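Local coordinates for leucine-rich repeat protein TpLRR (PDB 6MLX) that is of unknown function but is a secreted, probably periplasmic repeat protein of the syphilis spirochaete Treponema pallidum, at residues P44-V48 with L64-M70. Sequence-based numbering, arbitrary orientation.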
loop_
_atom_site.group_PDB
_atom_site.type_symbol
_atom_site.label_atom_id
_atom_site.label_comp_id
_atom_site.label_asym_id
_atom_site.label_seq_id
_atom_site.Cartn_x
_atom_site.Cartn_y
_atom_site.Cartn_z
ATOM N N PRO A 44 13.627 -19.493 2.699
ATOM C CA PRO A 44 13.202 -18.257 2.037
ATOM C C PRO A 44 12.497 -17.313 3.004
ATOM O O PRO A 44 11.790 -17.734 3.928
ATOM C CB PRO A 44 12.238 -18.760 0.957
ATOM C CG PRO A 44 11.644 -19.996 1.568
ATOM C CD PRO A 44 12.811 -20.647 2.279
ATOM N N VAL A 45 12.696 -16.014 2.769
ATOM C CA VAL A 45 12.081 -14.967 3.578
ATOM C C VAL A 45 10.727 -14.630 2.957
ATOM O O VAL A 45 10.663 -14.032 1.876
ATOM C CB VAL A 45 12.982 -13.729 3.668
ATOM C CG1 VAL A 45 12.249 -12.594 4.369
ATOM C CG2 VAL A 45 14.282 -14.060 4.398
ATOM N N VAL A 46 9.643 -14.997 3.646
ATOM C CA VAL A 46 8.306 -14.994 3.054
ATOM C C VAL A 46 7.372 -13.936 3.632
ATOM O O VAL A 46 6.276 -13.735 3.076
ATOM C CB VAL A 46 7.641 -16.382 3.168
ATOM C CG1 VAL A 46 8.423 -17.404 2.358
ATOM C CG2 VAL A 46 7.562 -16.800 4.613
ATOM N N GLU A 47 7.744 -13.266 4.722
ATOM C CA GLU A 47 6.829 -12.331 5.360
ATOM C C GLU A 47 7.605 -11.219 6.055
ATOM O O GLU A 47 8.664 -11.462 6.643
ATOM C CB GLU A 47 5.926 -13.063 6.354
ATOM C CG GLU A 47 5.008 -12.167 7.165
ATOM C CD GLU A 47 4.016 -12.965 7.995
ATOM O OE1 GLU A 47 3.501 -12.437 8.999
ATOM O OE2 GLU A 47 3.752 -14.131 7.639
ATOM N N VAL A 48 7.083 -9.995 5.965
ATOM C CA VAL A 48 7.533 -8.879 6.794
ATOM C C VAL A 48 6.457 -8.654 7.851
ATOM O O VAL A 48 5.377 -8.140 7.543
ATOM C CB VAL A 48 7.780 -7.604 5.972
ATOM C CG1 VAL A 48 8.199 -6.455 6.896
ATOM C CG2 VAL A 48 8.814 -7.832 4.887
ATOM N N LEU A 64 12.510 -5.692 -1.347
ATOM C CA LEU A 64 12.047 -6.968 -0.823
ATOM C C LEU A 64 12.244 -8.075 -1.856
ATOM O O LEU A 64 12.087 -7.834 -3.059
ATOM C CB LEU A 64 10.567 -6.897 -0.430
ATOM C CG LEU A 64 10.220 -5.701 0.467
ATOM C CD1 LEU A 64 8.721 -5.627 0.768
ATOM C CD2 LEU A 64 11.010 -5.779 1.755
ATOM N N PRO A 65 12.590 -9.284 -1.418
ATOM C CA PRO A 65 12.787 -10.396 -2.356
ATOM C C PRO A 65 11.469 -10.989 -2.824
ATOM O O PRO A 65 10.450 -10.938 -2.128
ATOM C CB PRO A 65 13.551 -11.422 -1.514
ATOM C CG PRO A 65 13.026 -11.186 -0.115
ATOM C CD PRO A 65 12.898 -9.674 -0.028
ATOM N N SER A 66 11.525 -11.618 -4.009
ATOM C CA SER A 66 10.335 -12.223 -4.615
ATOM C C SER A 66 9.657 -13.252 -3.718
ATOM O O SER A 66 8.466 -13.546 -3.909
ATOM C CB SER A 66 10.698 -12.840 -5.963
ATOM O OG SER A 66 11.981 -13.437 -5.902
ATOM N N SER A 67 10.370 -13.786 -2.727
ATOM C CA SER A 67 9.804 -14.751 -1.796
ATOM C C SER A 67 8.826 -14.134 -0.803
ATOM O O SER A 67 8.077 -14.877 -0.158
ATOM C CB SER A 67 10.946 -15.439 -1.040
ATOM O OG SER A 67 11.931 -14.480 -0.678
ATOM N N VAL A 68 8.803 -12.810 -0.651
ATOM C CA VAL A 68 7.912 -12.215 0.342
ATOM C C VAL A 68 6.483 -12.223 -0.184
ATOM O O VAL A 68 6.186 -11.651 -1.239
ATOM C CB VAL A 68 8.351 -10.796 0.718
ATOM C CG1 VAL A 68 7.235 -10.117 1.501
ATOM C CG2 VAL A 68 9.626 -10.844 1.549
ATOM N N ARG A 69 5.591 -12.859 0.565
ATOM C CA ARG A 69 4.194 -13.008 0.203
ATOM C C ARG A 69 3.291 -12.016 0.919
ATOM O O ARG A 69 2.194 -11.728 0.426
ATOM C CB ARG A 69 3.724 -14.429 0.536
ATOM C CG ARG A 69 4.458 -15.532 -0.205
ATOM C CD ARG A 69 3.887 -15.688 -1.617
ATOM N NE ARG A 69 4.517 -16.763 -2.394
ATOM C CZ ARG A 69 5.555 -16.603 -3.220
ATOM N NH1 ARG A 69 6.113 -15.403 -3.382
ATOM N NH2 ARG A 69 6.059 -17.650 -3.875
ATOM N N MET A 70 3.737 -11.481 2.050
ATOM C CA MET A 70 2.864 -10.790 2.984
ATOM C C MET A 70 3.618 -9.648 3.655
ATOM O O MET A 70 4.740 -9.842 4.133
ATOM C CB MET A 70 2.349 -11.775 4.039
ATOM C CG MET A 70 1.971 -11.121 5.352
ATOM S SD MET A 70 0.374 -10.376 5.125
ATOM C CE MET A 70 -0.622 -11.857 4.978
#
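Val48, Val68, Leu64 and Val45 form the apolar centre where two successive coils of the leucine-rich repeat solenoid meet. The segment 44-48 makes up nearly all of strand 43-48, in the coil before the one that holds strand 70-71. The segment 64-70 turns through a type I beta turn, Pro65 to Val68, into that strand 70-71. Val68 faces two valines of strand 43-48, one with each methyl. With CG1 anti to its backbone N (chi1 167°), its two methyls part: CG2 meets Val45 CG1 at 4.2 Å, while CG1 faces Val48 CG2. That same Val48 methyl also reaches Leu64 CD2, at 4.3 Å. Val45 packs further on Leu36, Ile22 and Ile24.

Outward from this core the backbones pair in parallel, with a bridge between Glu47 and Met70. Val48 N donates to Met70 O at 3.0 Å. Arg69 N gives a shorter bond to Val46 O, 2.7 Å. Toward the turn, Val46 CA lies 3.2 Å from Ser67 O in a CA-H...O contact. The strand 43-48 also pairs with strand 22-27, and it thus links the N-terminal strands to the stacked repeats.

At the outer edge Glu47 and Met70 leave the sheet on one face and lie alongside each other. Their CG atoms touch at 3.7 Å. The Glu47 chain stays extended, whereas Met70 bends at chi2 (78°) and carries its end away. At the turn, Ser67 OG donates to Val45 O at 2.9 Å, tilted 34° from the carbonyl plane.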